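Local coordinates for acetoin utilization protein AcuB, putative (PDB 2O16), which is of unknown function but, as a tandem CBS-domain protein of the AcuB-like family, probably binds a regulatory nucleotide ligand and may take part in acetoin utilization, at residues D35-P40 and I124-F129; V39-V42 and L48-I51. All coordinates share one frame; numbering follows the deposited sequence. Where two conformers were deposited one is given.

Contact 1. Residues D35-P40 and I124-F129. With PO4 (phosphate ion), chain C; PO4 (phosphate ion), chain D.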
loop_
_atom_site.group_PDB
_atom_site.type_symbol
_atom_site.label_atom_id
_atom_site.label_comp_id
_atom_site.label_asym_id
_atom_site.label_seq_id
_atom_site.Cartn_x
_atom_site.Cartn_y
_atom_site.Cartn_z
ATOM N N ASP A 35 -0.030 -8.748 10.553
ATOM C CA ASP A 35 0.519 -7.532 11.146
ATOM C C ASP A 35 0.932 -6.535 10.069
ATOM O O ASP A 35 2.087 -6.101 9.998
ATOM C CB ASP A 35 1.685 -7.800 12.112
ATOM C CG ASP A 35 1.997 -6.590 13.010
ATOM O OD1 ASP A 35 1.149 -5.672 13.118
ATOM O OD2 ASP A 35 3.106 -6.560 13.608
ATOM N N ILE A 36 -0.027 -6.180 9.222
ATOM C CA ILE A 36 0.218 -5.149 8.224
ATOM C C ILE A 36 -0.880 -4.106 8.372
ATOM O O ILE A 36 -1.844 -4.300 9.114
ATOM C CB ILE A 36 0.237 -5.715 6.773
ATOM C CG1 ILE A 36 -1.094 -6.396 6.463
ATOM C CG2 ILE A 36 1.435 -6.667 6.538
ATOM C CD1 ILE A 36 -1.254 -6.853 5.021
ATOM N N ARG A 37 -0.746 -2.997 7.657
ATOM C CA ARG A 37 -1.697 -1.928 7.787
ATOM C C ARG A 37 -2.238 -1.377 6.470
ATOM O O ARG A 37 -2.939 -0.361 6.481
ATOM C CB ARG A 37 -1.100 -0.785 8.608
ATOM C CG ARG A 37 -0.993 -1.101 10.118
ATOM C CD ARG A 37 -0.432 0.105 10.825
ATOM N NE ARG A 37 0.997 0.232 10.540
ATOM C CZ ARG A 37 1.533 1.155 9.751
ATOM N NH1 ARG A 37 0.779 2.091 9.144
ATOM N NH2 ARG A 37 2.846 1.160 9.584
ATOM N N HIS A 38 -1.963 -2.055 5.361
ATOM C CA HIS A 38 -2.425 -1.583 4.060
ATOM C C HIS A 38 -2.808 -2.759 3.198
ATOM O O HIS A 38 -2.000 -3.672 3.019
ATOM C CB HIS A 38 -1.327 -0.749 3.356
ATOM C CG HIS A 38 -0.923 0.461 4.126
ATOM N ND1 HIS A 38 0.066 0.430 5.091
ATOM C CD2 HIS A 38 -1.420 1.722 4.132
ATOM C CE1 HIS A 38 0.175 1.626 5.641
ATOM N NE2 HIS A 38 -0.724 2.423 5.091
ATOM N N VAL A 39 -4.038 -2.716 2.689
ATOM C CA VAL A 39 -4.596 -3.775 1.861
ATOM C C VAL A 39 -5.176 -3.129 0.608
ATOM O O VAL A 39 -6.212 -2.462 0.682
ATOM C CB VAL A 39 -5.705 -4.538 2.568
ATOM C CG1 VAL A 39 -6.261 -5.659 1.671
ATOM C CG2 VAL A 39 -5.178 -5.121 3.928
ATOM N N PRO A 40 -4.501 -3.335 -0.519
ATOM C CA PRO A 40 -5.075 -2.903 -1.786
ATOM C C PRO A 40 -6.399 -3.678 -2.097
ATOM O O PRO A 40 -6.554 -4.892 -1.772
ATOM C CB PRO A 40 -3.973 -3.232 -2.800
ATOM C CG PRO A 40 -2.699 -3.421 -1.959
ATOM C CD PRO A 40 -3.187 -3.997 -0.689
ATOM N N ILE A 124 4.545 0.050 -2.060
ATOM C CA ILE A 124 5.637 0.609 -1.271
ATOM C C ILE A 124 5.068 1.011 0.071
ATOM O O ILE A 124 4.138 1.822 0.130
ATOM C CB ILE A 124 6.240 1.884 -1.909
ATOM C CG1 ILE A 124 6.701 1.633 -3.352
ATOM C CG2 ILE A 124 7.388 2.419 -1.007
ATOM C CD1 ILE A 124 7.115 2.928 -4.058
ATOM N N THR A 125 5.601 0.461 1.154
ATOM C CA THR A 125 5.162 0.882 2.484
ATOM C C THR A 125 6.341 1.318 3.336
ATOM O O THR A 125 7.504 1.118 2.956
ATOM C CB THR A 125 4.454 -0.235 3.290
ATOM O OG1 THR A 125 5.353 -1.321 3.450
ATOM C CG2 THR A 125 3.152 -0.704 2.595
ATOM N N ASP A 126 6.040 1.896 4.506
ATOM C CA ASP A 126 7.105 2.253 5.435
ATOM C C ASP A 126 8.033 1.036 5.664
ATOM O O ASP A 126 9.262 1.196 5.749
ATOM C CB ASP A 126 6.538 2.846 6.741
ATOM C CG ASP A 126 5.320 2.080 7.268
ATOM O OD1 ASP A 126 5.178 0.877 6.971
ATOM O OD2 ASP A 126 4.509 2.684 7.992
ATOM N N SER A 127 7.461 -0.172 5.732
ATOM C CA SER A 127 8.289 -1.374 5.941
ATOM C C SER A 127 9.379 -1.529 4.866
ATOM O O SER A 127 10.497 -1.937 5.160
ATOM C CB SER A 127 7.444 -2.653 6.067
ATOM O OG SER A 127 6.437 -2.465 7.063
ATOM N N ASP A 128 9.064 -1.188 3.621
ATOM C CA ASP A 128 10.055 -1.252 2.551
ATOM C C ASP A 128 11.206 -0.251 2.728
ATOM O O ASP A 128 12.373 -0.565 2.400
ATOM C CB ASP A 128 9.393 -1.076 1.172
ATOM C CG ASP A 128 8.355 -2.142 0.897
ATOM O OD1 ASP A 128 8.658 -3.342 1.104
ATOM O OD2 ASP A 128 7.226 -1.776 0.523
ATOM N N PHE A 129 10.873 0.945 3.202
ATOM C CA PHE A 129 11.880 1.966 3.519
ATOM C C PHE A 129 12.767 1.575 4.682
ATOM O O PHE A 129 13.949 1.886 4.681
ATOM C CB PHE A 129 11.228 3.318 3.796
ATOM C CG PHE A 129 10.644 3.955 2.563
ATOM C CD1 PHE A 129 11.456 4.270 1.479
ATOM C CD2 PHE A 129 9.277 4.205 2.474
ATOM C CE1 PHE A 129 10.898 4.858 0.306
ATOM C CE2 PHE A 129 8.719 4.811 1.310
ATOM C CZ PHE A 129 9.528 5.111 0.246
HETATM P P PO4 C . 2.640 -1.690 6.511
HETATM O O1 PO4 C . 1.347 -1.938 5.776
HETATM O O2 PO4 C . 2.733 -0.189 6.708
HETATM O O3 PO4 C . 2.465 -2.347 7.861
HETATM O O4 PO4 C . 3.869 -2.232 5.805
HETATM P P PO4 D . 2.722 5.197 9.565
HETATM O O1 PO4 D . 1.555 4.660 8.747
HETATM O O2 PO4 D . 2.408 6.645 9.972
HETATM O O3 PO4 D . 2.969 4.350 10.793
HETATM O O4 PO4 D . 3.938 5.203 8.679
HETATM O O HOH W 1 4.672 -4.967 8.450
#
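Arg37 and Asp126, in the conformer described here, form the one salt bridge across this contact: NH2 of Arg37 donates to OD2 of Asp126 at 2.8 Å. The acceptor lies in the guanidinium plane and is reached on its syn side, although the two flat groups are turned 58° apart. The bend at chi3 (-74°) brings the arginine tip round to the acid.

Two phosphate ions, probably from the crystallisation liquor, sit beside this pair. One bridges the segments, with an oxygen over a guanidinium face. From 35-40, ND1 of His38 gives its O1 a nearly straight bond (2.8 Å, 171°) at the ring edge, and Arg37 N donates to the same oxygen. From 124-129, Ser127 OG donates to O4 at 2.9 Å. O1 of the second phosphate accepts from Arg37 NH1 at 2.7 Å.

Direct packing is slight: methyl CG2 of Thr125 lies 4.1 Å from His38 ND1, oblique to the ring. Thr125 is the N-cap of helix 126-141 and closes a capping box with Asp128, whose OD2 accepts from Thr125 N.

An anion held between one CBS motif and the helix start of the other is consistent with the phosphate subsite of a nucleotide-binding cleft in a CBS pair.

Contact 2. Residues V39-V42 and L48-I51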
loop_
_atom_site.group_PDB
_atom_site.type_symbol
_atom_site.label_atom_id
_atom_site.label_comp_id
_atom_site.label_asym_id
_atom_site.label_seq_id
_atom_site.Cartn_x
_atom_site.Cartn_y
_atom_site.Cartn_z
ATOM N N VAL A 39 -4.038 -2.716 2.689
ATOM C CA VAL A 39 -4.596 -3.775 1.861
ATOM C C VAL A 39 -5.176 -3.129 0.608
ATOM O O VAL A 39 -6.212 -2.462 0.682
ATOM C CB VAL A 39 -5.705 -4.538 2.568
ATOM C CG1 VAL A 39 -6.261 -5.659 1.671
ATOM C CG2 VAL A 39 -5.178 -5.121 3.928
ATOM N N PRO A 40 -4.501 -3.335 -0.519
ATOM C CA PRO A 40 -5.075 -2.903 -1.786
ATOM C C PRO A 40 -6.399 -3.678 -2.097
ATOM O O PRO A 40 -6.554 -4.892 -1.772
ATOM C CB PRO A 40 -3.973 -3.232 -2.800
ATOM C CG PRO A 40 -2.699 -3.421 -1.959
ATOM C CD PRO A 40 -3.187 -3.997 -0.689
ATOM N N ILE A 41 -7.342 -2.951 -2.676
ATOM C CA ILE A 41 -8.608 -3.500 -3.164
ATOM C C ILE A 41 -8.515 -3.652 -4.685
ATOM O O ILE A 41 -8.190 -2.689 -5.388
ATOM C CB ILE A 41 -9.786 -2.539 -2.815
ATOM C CG1 ILE A 41 -9.809 -2.183 -1.307
ATOM C CG2 ILE A 41 -11.127 -3.085 -3.345
ATOM C CD1 ILE A 41 -9.737 -3.359 -0.351
ATOM N N VAL A 42 -8.779 -4.854 -5.203
ATOM C CA VAL A 42 -8.556 -5.126 -6.630
ATOM C C VAL A 42 -9.766 -5.807 -7.239
ATOM O O VAL A 42 -10.614 -6.323 -6.503
ATOM C CB VAL A 42 -7.314 -6.027 -6.858
ATOM C CG1 VAL A 42 -6.025 -5.302 -6.415
ATOM C CG2 VAL A 42 -7.484 -7.390 -6.107
ATOM N N LEU A 48 -6.129 -2.361 -9.852
ATOM C CA LEU A 48 -6.228 -1.645 -8.602
ATOM C C LEU A 48 -7.488 -0.814 -8.622
ATOM O O LEU A 48 -7.711 -0.039 -9.560
ATOM C CB LEU A 48 -5.003 -0.748 -8.410
ATOM C CG LEU A 48 -5.064 0.197 -7.207
ATOM C CD1 LEU A 48 -4.994 -0.698 -5.950
ATOM C CD2 LEU A 48 -3.900 1.217 -7.260
ATOM N N LEU A 49 -8.327 -0.980 -7.607
ATOM C CA LEU A 49 -9.536 -0.171 -7.468
ATOM C C LEU A 49 -9.403 0.850 -6.335
ATOM O O LEU A 49 -10.070 1.857 -6.345
ATOM C CB LEU A 49 -10.732 -1.061 -7.136
ATOM C CG LEU A 49 -11.030 -2.150 -8.176
ATOM C CD1 LEU A 49 -12.203 -3.023 -7.712
ATOM C CD2 LEU A 49 -11.335 -1.487 -9.515
ATOM N N GLY A 50 -8.574 0.546 -5.339
ATOM C CA GLY A 50 -8.399 1.429 -4.158
ATOM C C GLY A 50 -7.530 0.729 -3.121
ATOM O O GLY A 50 -6.958 -0.312 -3.397
ATOM N N ILE A 51 -7.430 1.305 -1.917
ATOM C CA ILE A 51 -6.616 0.727 -0.881
ATOM C C ILE A 51 -7.201 1.147 0.479
ATOM O O ILE A 51 -7.711 2.266 0.624
ATOM C CB ILE A 51 -5.102 1.102 -1.081
ATOM C CG1 ILE A 51 -4.229 0.580 0.067
ATOM C CG2 ILE A 51 -4.916 2.607 -1.302
ATOM C CD1 ILE A 51 -2.769 0.535 -0.295
#
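Leu48 opens the second strand against Val42, a non-hydrogen-bonded antiparallel pair with CA atoms 4.6 Å apart. In Leu48, chi1 of 173° sets CG anti to the backbone N, and chi2 of 68° then places CD1 4.2 Å from CB of Pro40. The same methyl lies beside the carbonyl oxygen of Ile41, while CG1 of Val42 packs against the Leu48 backbone.

Leu49 is the extra residue of a classic beta bulge. Its N donates to Ile41 O at 2.8 Å, and Gly50 N reaches that oxygen too, at 3.3 Å, so one carbonyl takes two strand N-H groups. The Leu49 side chain leans over the first strand: CB sits near CG2 of Ile41, and CD1 comes to 3.7 Å from Val42 C.

Gly50 pairs with Ile41 and returns a bond through its carbonyl, which accepts from Ile41 N at 2.8 Å. That N-H points nearly straight at the oxygen (166°) but approaches from above the carbonyl plane. CB of Ile41 lies close to the same oxygen, and Pro40 CA adds a CA-H...O contact to it.

Ile51 faces Pro40 in the next non-hydrogen-bonded pair, where the chains close to 4.0 Å between CA atoms. Its own CA makes a CA-H...O contact with Val39 O, and CD1 meets CG of the proline ring.

Pro40, Val42, Leu48 and Ile51 share one face of this hairpin, turned to the other CBS motif: Pro40 and Val42 touch strand 119-124, while Leu48 and Ile51 touch strand 112-116. Away from that interface, Val39 packs on Leu30 and Met31 of helix 24-34, and Ile41 touches Met84.

How the contacts relate
Strand 38-42 serves both contacts, whose centres lie 13 Å apart; the ranges share Val39 and Pro40, which do their work in contact 2. Contact 2 pairs this strand with its hairpin neighbour inside one CBS motif, whereas contact 1 uses Arg37 just before the strand and His38 at its start to reach the other motif through salt bridge and phosphate. They meet directly where CB of His38 packs on CD1 of Ile51 at 4.1 Å, so the histidine that holds the anion rests against the hairpin's apolar face. Cys111, just before strand 112-116, touches His38, Thr125 and Ile51, linking the presumed ligand cleft to the hydrophobic interface between the two motifs.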